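Local atomic coordinates of DNMT2 (Spodoptera frugiperda, PDB entry 4H0N), a protein that transfers a methyl group from S-adenosyl-L-methionine to cytosine 38 in the anticodon loop of tRNA(Asp), and also has DNA (cytosine-5)-methyltransferase activity. Residues 75-80 with 117-122; 131-136 with 160-165; 148-153 with 318-323. The protein carries 3 engineered substitutions. One frame throughout, in Å; residues are numbered along the deposited sequence.

Contact 1 (75-80 with 117-122); sequences MSPPCQ and MENVKG. With SAH (S-adenosyl-L-homocysteine), chain E.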
loop_
_atom_site.group_PDB
_atom_site.type_symbol
_atom_site.label_atom_id
_atom_site.label_comp_id
_atom_site.label_asym_id
_atom_site.label_seq_id
_atom_site.Cartn_x
_atom_site.Cartn_y
_atom_site.Cartn_z
ATOM N N MET A 75 11.086 -0.886 -2.975
ATOM C CA MET A 75 10.336 -1.792 -3.824
ATOM C C MET A 75 9.143 -2.452 -3.151
ATOM O O MET A 75 9.217 -2.878 -2.005
ATOM C CB MET A 75 11.272 -2.861 -4.378
ATOM C CG MET A 75 11.970 -3.687 -3.323
ATOM S SD MET A 75 12.962 -4.979 -4.093
ATOM C CE MET A 75 13.609 -5.822 -2.654
ATOM N N SER A 76 8.041 -2.543 -3.884
ATOM C CA SER A 76 6.883 -3.286 -3.412
ATOM C C SER A 76 6.363 -4.223 -4.499
ATOM O O SER A 76 5.329 -3.959 -5.110
ATOM C CB SER A 76 5.781 -2.334 -2.926
ATOM O OG SER A 76 5.604 -1.250 -3.820
ATOM N N PRO A 77 7.089 -5.329 -4.738
ATOM C CA PRO A 77 6.734 -6.303 -5.775
ATOM C C PRO A 77 5.402 -6.988 -5.489
ATOM O O PRO A 77 5.191 -7.482 -4.381
ATOM C CB PRO A 77 7.883 -7.314 -5.715
ATOM C CG PRO A 77 8.437 -7.185 -4.339
ATOM C CD PRO A 77 8.283 -5.742 -3.978
ATOM N N PRO A 78 4.508 -7.020 -6.488
ATOM C CA PRO A 78 3.162 -7.576 -6.347
ATOM C C PRO A 78 3.189 -9.092 -6.236
ATOM O O PRO A 78 4.168 -9.722 -6.640
ATOM C CB PRO A 78 2.499 -7.176 -7.661
ATOM C CG PRO A 78 3.624 -7.148 -8.634
ATOM C CD PRO A 78 4.777 -6.582 -7.870
ATOM N N CYS A 79 2.110 -9.681 -5.744
ATOM C CA CYS A 79 1.981 -11.128 -5.719
ATOM C C CYS A 79 1.309 -11.607 -6.995
ATOM O O CYS A 79 0.119 -11.465 -7.187
ATOM C CB CYS A 79 1.151 -11.546 -4.529
ATOM S SG CYS A 79 1.427 -13.196 -3.902
ATOM N N GLN A 80 2.115 -12.203 -7.849
ATOM C CA GLN A 80 1.703 -12.647 -9.141
ATOM C C GLN A 80 2.190 -14.046 -9.263
ATOM O O GLN A 80 3.118 -14.427 -8.590
ATOM C CB GLN A 80 2.338 -11.794 -10.201
ATOM C CG GLN A 80 1.716 -10.442 -10.309
ATOM C CD GLN A 80 2.233 -9.694 -11.493
ATOM O OE1 GLN A 80 3.406 -9.428 -11.583
ATOM N NE2 GLN A 80 1.353 -9.327 -12.395
ATOM N N MET A 117 11.805 -3.255 1.311
ATOM C CA MET A 117 10.736 -3.890 0.557
ATOM C C MET A 117 9.458 -4.047 1.372
ATOM O O MET A 117 9.498 -4.495 2.514
ATOM C CB MET A 117 11.186 -5.256 0.044
ATOM C CG MET A 117 10.062 -6.092 -0.555
ATOM S SD MET A 117 10.432 -7.854 -0.612
ATOM C CE MET A 117 11.171 -8.090 1.000
ATOM N N GLU A 118 8.330 -3.672 0.773
ATOM C CA GLU A 118 7.013 -4.022 1.300
ATOM C C GLU A 118 6.479 -5.264 0.576
ATOM O O GLU A 118 6.778 -5.485 -0.596
ATOM C CB GLU A 118 6.026 -2.862 1.140
ATOM C CG GLU A 118 4.629 -3.182 1.664
ATOM C CD GLU A 118 3.577 -2.188 1.218
ATOM O OE1 GLU A 118 3.752 -0.979 1.479
ATOM O OE2 GLU A 118 2.569 -2.619 0.613
ATOM N N ASN A 119 5.699 -6.080 1.274
ATOM C CA ASN A 119 5.150 -7.284 0.676
ATOM C C ASN A 119 3.813 -7.649 1.310
ATOM O O ASN A 119 3.363 -6.973 2.228
ATOM C CB ASN A 119 6.149 -8.432 0.802
ATOM C CG ASN A 119 6.305 -9.209 -0.486
ATOM O OD1 ASN A 119 5.342 -9.772 -1.004
ATOM N ND2 ASN A 119 7.518 -9.228 -1.020
ATOM N N VAL A 120 3.170 -8.703 0.820
ATOM C CA VAL A 120 1.876 -9.101 1.367
ATOM C C VAL A 120 2.059 -9.849 2.671
ATOM O O VAL A 120 3.132 -10.385 2.942
ATOM C CB VAL A 120 1.075 -10.003 0.401
ATOM C CG1 VAL A 120 0.610 -9.214 -0.813
ATOM C CG2 VAL A 120 1.898 -11.219 -0.013
ATOM N N LYS A 121 1.009 -9.874 3.481
ATOM C CA LYS A 121 0.991 -10.707 4.665
ATOM C C LYS A 121 1.149 -12.146 4.201
ATOM O O LYS A 121 0.467 -12.583 3.275
ATOM C CB LYS A 121 -0.335 -10.540 5.408
ATOM C CG LYS A 121 -0.264 -10.821 6.906
ATOM C CD LYS A 121 -0.080 -12.301 7.209
ATOM C CE LYS A 121 0.535 -12.523 8.578
ATOM N NZ LYS A 121 1.082 -13.904 8.708
ATOM N N GLY A 122 2.049 -12.883 4.839
ATOM C CA GLY A 122 2.220 -14.288 4.524
ATOM C C GLY A 122 3.450 -14.535 3.679
ATOM O O GLY A 122 3.867 -15.681 3.492
HETATM N N SAH E . 3.897 0.707 -4.153
HETATM C CA SAH E . 3.336 1.213 -5.401
HETATM C CB SAH E . 2.755 0.106 -6.288
HETATM C CG SAH E . 2.795 -1.332 -5.775
HETATM S SD SAH E . 1.572 -2.368 -6.625
HETATM C C SAH E . 2.321 2.336 -5.161
HETATM O O SAH E . 1.314 2.452 -5.863
HETATM O OXT SAH E . 2.486 3.166 -4.270
HETATM C "C5'" SAH E . 2.800 -3.040 -7.778
HETATM C "C4'" SAH E . 2.897 -2.287 -9.105
HETATM O "O4'" SAH E . 4.046 -2.724 -9.807
HETATM C "C3'" SAH E . 1.711 -2.510 -10.034
HETATM O "O3'" SAH E . 0.975 -1.313 -10.161
HETATM C "C2'" SAH E . 2.303 -2.913 -11.377
HETATM O "O2'" SAH E . 1.873 -2.052 -12.407
HETATM C "C1'" SAH E . 3.804 -2.782 -11.200
HETATM N N9 SAH E . 4.530 -3.922 -11.798
HETATM C C8 SAH E . 4.173 -5.246 -11.755
HETATM N N7 SAH E . 5.106 -5.968 -12.419
HETATM C C5 SAH E . 6.054 -5.126 -12.889
HETATM C C6 SAH E . 7.214 -5.333 -13.627
HETATM N N6 SAH E . 7.562 -6.560 -14.004
HETATM N N1 SAH E . 8.005 -4.254 -13.968
HETATM C C2 SAH E . 7.642 -2.980 -13.577
HETATM N N3 SAH E . 6.488 -2.781 -12.846
HETATM C C4 SAH E . 5.705 -3.836 -12.507
#
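Two neighbouring parallel strands of a class I methyltransferase sheet, 72-75 and 114-119, end here side by side; the loop after the first carries the Pro-Cys-Gln signature, and the end of the second the Glu-Asn-Val signature, of the cytosine-C5 enzymes. The strands are joined where Met75 O accepts the backbone N-H of Glu118 at 3.0 Å, in the carbonyl plane and with a C=O...N angle of 159°. Met75 and Met117 form the bridge pair, so both side chains leave on the same face of the sheet, where Phe99 of helix 99-105 touches each of them. They are turned differently. In Met75, CG sits between the backbone N and the carbonyl carbon (chi1 59°), and the extended chain carries CE obliquely across to Met117 CB, 3.7 Å away. Met117 holds CG anti to its backbone N (chi1 170°) and bends at its last torsion, leading its end away from Met75. Pro77 takes over where the strand pairing stops. Its ring crosses Met117 at about a right angle, with Pro77 CD 3.9 Å from Met117 CG, while Pro77 CG lies 4.0 Å from Asn119 ND2. That amide is held from both ends: ND2 gives a weak hydrogen bond to Met117 SD at 3.2 Å, and OD1 accepts Val120 N at 3.0 Å. On the ligand side, Ser76 OG accepts the amino group of S-adenosylhomocysteine, N to OG 2.6 Å, and Pro78 CG touches the adenine at C8. The arrangement thus sets a cofactor contact and the probable catalytic cysteine on one short loop lying against the Glu-Asn-Val segment. At the outer end, Cys79 SG comes within 4.4 Å of Val120 CG2.

Contact 2 (131-136 with 160-165); sequences LFIDKL and LRYYCT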
loop_
_atom_site.group_PDB
_atom_site.type_symbol
_atom_site.label_atom_id
_atom_site.label_comp_id
_atom_site.label_asym_id
_atom_site.label_seq_id
_atom_site.Cartn_x
_atom_site.Cartn_y
_atom_site.Cartn_z
ATOM N N LEU A 131 14.315 -17.700 0.202
ATOM C CA LEU A 131 15.364 -17.533 -0.790
ATOM C C LEU A 131 15.899 -16.120 -0.735
ATOM O O LEU A 131 17.108 -15.903 -0.788
ATOM C CB LEU A 131 14.825 -17.793 -2.191
ATOM C CG LEU A 131 15.916 -17.917 -3.253
ATOM C CD1 LEU A 131 16.651 -19.233 -3.064
ATOM C CD2 LEU A 131 15.336 -17.808 -4.649
ATOM N N PHE A 132 14.986 -15.162 -0.636
ATOM C CA PHE A 132 15.350 -13.754 -0.652
ATOM C C PHE A 132 16.253 -13.375 0.515
ATOM O O PHE A 132 17.230 -12.652 0.343
ATOM C CB PHE A 132 14.101 -12.880 -0.654
ATOM C CG PHE A 132 14.369 -11.461 -0.280
ATOM C CD1 PHE A 132 14.994 -10.603 -1.170
ATOM C CD2 PHE A 132 14.005 -10.982 0.969
ATOM C CE1 PHE A 132 15.248 -9.291 -0.823
ATOM C CE2 PHE A 132 14.258 -9.675 1.322
ATOM C CZ PHE A 132 14.878 -8.826 0.428
ATOM N N ILE A 133 15.917 -13.864 1.701
ATOM C CA ILE A 133 16.723 -13.619 2.889
ATOM C C ILE A 133 18.082 -14.282 2.728
ATOM O O ILE A 133 19.120 -13.727 3.103
ATOM C CB ILE A 133 16.029 -14.181 4.153
ATOM C CG1 ILE A 133 14.787 -13.351 4.496
ATOM C CG2 ILE A 133 16.997 -14.253 5.331
ATOM C CD1 ILE A 133 15.017 -11.845 4.509
ATOM N N ASP A 134 18.057 -15.478 2.154
ATOM C CA ASP A 134 19.257 -16.259 1.911
ATOM C C ASP A 134 20.221 -15.536 0.976
ATOM O O ASP A 134 21.437 -15.650 1.118
ATOM C CB ASP A 134 18.876 -17.603 1.306
ATOM C CG ASP A 134 20.061 -18.506 1.117
ATOM O OD1 ASP A 134 20.327 -19.313 2.033
ATOM O OD2 ASP A 134 20.724 -18.404 0.060
ATOM N N LYS A 135 19.674 -14.797 0.016
ATOM C CA LYS A 135 20.504 -14.045 -0.910
ATOM C C LYS A 135 21.092 -12.822 -0.219
ATOM O O LYS A 135 22.186 -12.379 -0.560
ATOM C CB LYS A 135 19.716 -13.626 -2.156
ATOM C CG LYS A 135 20.601 -13.176 -3.312
ATOM C CD LYS A 135 21.539 -14.306 -3.716
ATOM C CE LYS A 135 22.714 -13.826 -4.555
ATOM N NZ LYS A 135 22.324 -13.433 -5.934
ATOM N N LEU A 136 20.366 -12.277 0.750
ATOM C CA LEU A 136 20.878 -11.156 1.531
ATOM C C LEU A 136 22.132 -11.548 2.328
ATOM O O LEU A 136 23.162 -10.873 2.252
ATOM C CB LEU A 136 19.805 -10.603 2.472
ATOM C CG LEU A 136 18.574 -9.928 1.858
ATOM C CD1 LEU A 136 17.659 -9.396 2.955
ATOM C CD2 LEU A 136 18.974 -8.807 0.918
ATOM N N LEU A 160 -2.164 -4.746 7.317
ATOM C CA LEU A 160 -1.108 -5.651 7.718
ATOM C C LEU A 160 -0.235 -6.016 6.514
ATOM O O LEU A 160 -0.716 -6.563 5.520
ATOM C CB LEU A 160 -1.719 -6.901 8.352
ATOM C CG LEU A 160 -0.768 -7.876 9.044
ATOM C CD1 LEU A 160 0.163 -7.147 10.015
ATOM C CD2 LEU A 160 -1.562 -8.947 9.761
ATOM N N ARG A 161 1.049 -5.688 6.613
ATOM C CA ARG A 161 2.000 -5.918 5.535
ATOM C C ARG A 161 3.337 -6.429 6.069
ATOM O O ARG A 161 3.707 -6.178 7.220
ATOM C CB ARG A 161 2.239 -4.626 4.759
ATOM C CG ARG A 161 1.037 -4.113 4.004
ATOM C CD ARG A 161 0.608 -5.124 2.972
ATOM N NE ARG A 161 -0.160 -4.522 1.888
ATOM C CZ ARG A 161 -1.488 -4.443 1.863
ATOM N NH1 ARG A 161 -2.203 -4.920 2.872
ATOM N NH2 ARG A 161 -2.100 -3.883 0.827
ATOM N N TYR A 162 4.057 -7.145 5.215
ATOM C CA TYR A 162 5.406 -7.595 5.516
ATOM C C TYR A 162 6.390 -6.514 5.109
ATOM O O TYR A 162 6.221 -5.875 4.070
ATOM C CB TYR A 162 5.708 -8.881 4.746
ATOM C CG TYR A 162 7.165 -9.278 4.740
ATOM C CD1 TYR A 162 7.679 -10.127 5.713
ATOM C CD2 TYR A 162 8.030 -8.811 3.754
ATOM C CE1 TYR A 162 9.014 -10.497 5.703
ATOM C CE2 TYR A 162 9.359 -9.169 3.741
ATOM C CZ TYR A 162 9.847 -10.014 4.712
ATOM O OH TYR A 162 11.176 -10.367 4.690
ATOM N N TYR A 163 7.427 -6.320 5.918
ATOM C CA TYR A 163 8.501 -5.398 5.563
ATOM C C TYR A 163 9.865 -5.986 5.863
ATOM O O TYR A 163 10.040 -6.733 6.824
ATOM C CB TYR A 163 8.366 -4.076 6.307
ATOM C CG TYR A 163 7.112 -3.315 5.976
ATOM C CD1 TYR A 163 7.069 -2.451 4.889
ATOM C CD2 TYR A 163 5.964 -3.457 6.751
ATOM C CE1 TYR A 163 5.921 -1.744 4.587
ATOM C CE2 TYR A 163 4.811 -2.759 6.452
ATOM C CZ TYR A 163 4.797 -1.903 5.372
ATOM O OH TYR A 163 3.657 -1.201 5.070
ATOM N N CYS A 164 10.834 -5.630 5.031
ATOM C CA CYS A 164 12.214 -5.997 5.274
ATOM C C CYS A 164 13.118 -4.791 5.048
ATOM O O CYS A 164 13.146 -4.222 3.956
ATOM C CB CYS A 164 12.625 -7.150 4.358
ATOM S SG CYS A 164 14.332 -7.688 4.600
ATOM N N THR A 165 13.831 -4.383 6.090
ATOM C CA THR A 165 14.849 -3.349 5.950
ATOM C C THR A 165 16.215 -4.022 5.895
ATOM O O THR A 165 16.721 -4.496 6.909
ATOM C CB THR A 165 14.797 -2.323 7.099
ATOM O OG1 THR A 165 14.690 -3.007 8.352
ATOM C CG2 THR A 165 13.598 -1.402 6.936
#
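Strand 161-165 and helix 131-136 run almost parallel, their axes 8° apart and 11.7 Å from each other at closest approach, as a helix layered on one face of a sheet. Tyr162 is the first strand residue to reach across. Its CB points toward the helix, and the ring, with CG anti to the backbone N, brings OH to 4.1 Å from Ile133 CD1; that hydroxyl is hydrogen-bonded to Glu145 on the adjoining strand 141-148, and the ring meets Phe123 edge-to-face. Tyr163 turns to the other face, against Val323 and Leu327 of helix 321-332. Cys164 then returns to the helix side and is met by three side chains. Its sulfur, anti to the backbone N, makes a Cys sulfur-aromatic contact at the edge of the Phe132 ring, near the ring plane, with Cys164 SG 3.8 Å from Phe132 CE2. Leu136 CD1 approaches the same SG at 4.1 Å, and Ile133 CD1 stands 4.2 Å from it. The chemistry is that of a buried apolar seam: a thiol among hydrocarbon and ring-edge C-H groups, with the tyrosine's polar end satisfied by Glu145, so that van der Waals contacts at this sulfur, rather than polar bonds, join these two segments.

Contact 3 (148-153 with 318-323); sequences LCPSTV and SVNVKV. With SAH (S-adenosyl-L-homocysteine), chain E.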
loop_
_atom_site.group_PDB
_atom_site.type_symbol
_atom_site.label_atom_id
_atom_site.label_comp_id
_atom_site.label_asym_id
_atom_site.label_seq_id
_atom_site.Cartn_x
_atom_site.Cartn_y
_atom_site.Cartn_z
ATOM N N LEU A 148 3.823 -5.087 10.129
ATOM C CA LEU A 148 3.254 -3.867 10.668
ATOM C C LEU A 148 1.895 -3.530 10.099
ATOM O O LEU A 148 1.599 -3.772 8.925
ATOM C CB LEU A 148 4.184 -2.695 10.415
ATOM C CG LEU A 148 5.542 -2.814 11.086
ATOM C CD1 LEU A 148 6.369 -1.588 10.773
ATOM C CD2 LEU A 148 5.371 -2.981 12.585
ATOM N N CYS A 149 1.078 -2.955 10.968
ATOM C CA CYS A 149 -0.205 -2.400 10.610
ATOM C C CYS A 149 -0.107 -0.920 10.947
ATOM O O CYS A 149 0.556 -0.553 11.917
ATOM C CB CYS A 149 -1.285 -3.065 11.452
ATOM S SG CYS A 149 -2.941 -2.716 10.917
ATOM N N PRO A 150 -0.735 -0.058 10.134
ATOM C CA PRO A 150 -0.738 1.383 10.406
ATOM C C PRO A 150 -1.449 1.733 11.716
ATOM O O PRO A 150 -1.262 2.827 12.237
ATOM C CB PRO A 150 -1.526 1.958 9.224
ATOM C CG PRO A 150 -1.391 0.969 8.155
ATOM C CD PRO A 150 -1.340 -0.368 8.830
ATOM N N SER A 151 -2.264 0.818 12.232
ATOM C CA SER A 151 -3.000 1.072 13.465
ATOM C C SER A 151 -2.083 1.142 14.678
ATOM O O SER A 151 -2.483 1.637 15.730
ATOM C CB SER A 151 -4.091 0.020 13.677
ATOM O OG SER A 151 -3.576 -1.293 13.539
ATOM N N THR A 152 -0.858 0.648 14.540
ATOM C CA THR A 152 0.103 0.750 15.631
ATOM C C THR A 152 0.936 2.014 15.472
ATOM O O THR A 152 1.521 2.509 16.433
ATOM C CB THR A 152 1.015 -0.493 15.740
ATOM O OG1 THR A 152 2.045 -0.436 14.745
ATOM C CG2 THR A 152 0.198 -1.774 15.583
ATOM N N VAL A 153 0.963 2.543 14.255
ATOM C CA VAL A 153 1.648 3.804 13.972
ATOM C C VAL A 153 0.677 4.998 14.129
ATOM O O VAL A 153 0.861 6.063 13.539
ATOM C CB VAL A 153 2.315 3.765 12.561
ATOM C CG1 VAL A 153 3.331 4.877 12.384
ATOM C CG2 VAL A 153 3.011 2.433 12.361
ATOM N N SER A 318 -1.382 0.702 -3.390
ATOM C CA SER A 318 -0.334 1.581 -2.888
ATOM C C SER A 318 0.099 1.254 -1.462
ATOM O O SER A 318 -0.286 0.229 -0.893
ATOM C CB SER A 318 -0.758 3.045 -2.997
ATOM O OG SER A 318 0.370 3.897 -2.931
ATOM N N VAL A 319 0.909 2.137 -0.893
ATOM C CA VAL A 319 1.488 1.919 0.422
ATOM C C VAL A 319 0.960 2.936 1.420
ATOM O O VAL A 319 0.445 3.986 1.028
ATOM C CB VAL A 319 3.015 2.077 0.370
ATOM C CG1 VAL A 319 3.598 1.259 -0.767
ATOM C CG2 VAL A 319 3.391 3.544 0.204
ATOM N N ASN A 320 1.081 2.632 2.709
ATOM C CA ASN A 320 0.882 3.659 3.724
ATOM C C ASN A 320 2.169 4.467 3.849
ATOM O O ASN A 320 3.196 3.949 4.277
ATOM C CB ASN A 320 0.495 3.067 5.076
ATOM C CG ASN A 320 0.270 4.139 6.135
ATOM O OD1 ASN A 320 1.220 4.739 6.646
ATOM N ND2 ASN A 320 -0.992 4.388 6.467
ATOM N N VAL A 321 2.102 5.734 3.463
ATOM C CA VAL A 321 3.272 6.598 3.429
ATOM C C VAL A 321 3.943 6.752 4.802
ATOM O O VAL A 321 5.163 6.862 4.893
ATOM C CB VAL A 321 2.918 7.975 2.800
ATOM C CG1 VAL A 321 4.018 8.993 3.015
ATOM C CG2 VAL A 321 2.628 7.809 1.320
ATOM N N LYS A 322 3.150 6.724 5.866
ATOM C CA LYS A 322 3.682 6.941 7.211
ATOM C C LYS A 322 4.542 5.790 7.719
ATOM O O LYS A 322 5.636 6.004 8.237
ATOM C CB LYS A 322 2.550 7.223 8.195
ATOM C CG LYS A 322 2.967 7.201 9.648
ATOM C CD LYS A 322 2.512 8.459 10.348
ATOM C CE LYS A 322 2.354 8.219 11.840
ATOM N NZ LYS A 322 2.308 9.478 12.632
ATOM N N VAL A 323 4.045 4.569 7.572
ATOM C CA VAL A 323 4.775 3.396 8.031
ATOM C C VAL A 323 6.147 3.288 7.363
ATOM O O VAL A 323 7.146 2.997 8.024
ATOM C CB VAL A 323 3.971 2.105 7.788
ATOM C CG1 VAL A 323 4.769 0.887 8.220
ATOM C CG2 VAL A 323 2.648 2.165 8.533
HETATM N N SAH E . 3.897 0.707 -4.153
HETATM C CA SAH E . 3.336 1.213 -5.401
HETATM C CB SAH E . 2.755 0.106 -6.288
HETATM C CG SAH E . 2.795 -1.332 -5.775
HETATM S SD SAH E . 1.572 -2.368 -6.625
HETATM C C SAH E . 2.321 2.336 -5.161
HETATM O O SAH E . 1.314 2.452 -5.863
HETATM O OXT SAH E . 2.486 3.166 -4.270
HETATM C "C5'" SAH E . 2.800 -3.040 -7.778
HETATM C "C4'" SAH E . 2.897 -2.287 -9.105
HETATM O "O4'" SAH E . 4.046 -2.724 -9.807
HETATM C "C3'" SAH E . 1.711 -2.510 -10.034
HETATM O "O3'" SAH E . 0.975 -1.313 -10.161
HETATM C "C2'" SAH E . 2.303 -2.913 -11.377
HETATM O "O2'" SAH E . 1.873 -2.052 -12.407
HETATM C "C1'" SAH E . 3.804 -2.782 -11.200
HETATM N N9 SAH E . 4.530 -3.922 -11.798
HETATM C C8 SAH E . 4.173 -5.246 -11.755
HETATM N N7 SAH E . 5.106 -5.968 -12.419
HETATM C C5 SAH E . 6.054 -5.126 -12.889
HETATM C C6 SAH E . 7.214 -5.333 -13.627
HETATM N N6 SAH E . 7.562 -6.560 -14.004
HETATM N N1 SAH E . 8.005 -4.254 -13.968
HETATM C C2 SAH E . 7.642 -2.980 -13.577
HETATM N N3 SAH E . 6.488 -2.781 -12.846
HETATM C C4 SAH E . 5.705 -3.836 -12.507
#
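An asparagine N-cap opens helix 321-332, and the turn following strand 141-148 packs against that first helical turn. The capping bonds end on Asn320 OD1, which accepts Val323 N at 3.0 Å in the carbonyl plane and Lys322 N more weakly. With CG anti to the backbone N, the amide lies alongside the Pro150 ring, pointing the opposite way, and ND2 is 3.7 Å from Pro150 CB. An alanine here would remove the acceptor for these two N-H groups and would probably loosen both the helix start and its fit to Pro150. In the turn itself, Cys149 O takes two donors, Thr152 N and Thr152 OG1. Apolar contacts centre on Val323, whose two methyls are shared out: CG1 meets Leu148 CD1 at 3.9 Å, while CG2 touches Val153 CG2, also at 3.9 Å, and reaches the backbone of Pro150. Lys322 contributes through its aliphatic part, passing Val153 in the opposite direction with CE 3.5 Å from Val153 CG1. Ligand contacts lie at the far end of the same segment, where Val319 CG1 approaches the amino nitrogen of S-adenosylhomocysteine and Ser318 OG donates to its carboxylate oxygen OXT at 2.6 Å.

The three contacts are arranged around one seven-stranded mixed sheet. Strands 72-75, 114-119, 161-168 and 141-148 lie side by side, the 4-5-7-6 half of the 3-2-1-4-5-7-6 order of class I methyltransferases. Contacts 1 and 2, with centres about 9 Å apart, share the pairing of strands 114-119 and 161-168, including the probable hydrogen bond from Asn119 N to Tyr162 O. Contact 3, centred about 14 Å from contact 1 and 17 Å from contact 2, joins the end of edge strand 141-148 and the turn after it to the start of helix 321-332. Contact 1 closes before the others open, whereas contacts 2 and 3 interleave along the chain. Contacts 1 and 3 grip the cofactor product from sequence-distant segments; contact 2 layers helix 127-138 on the same sheet.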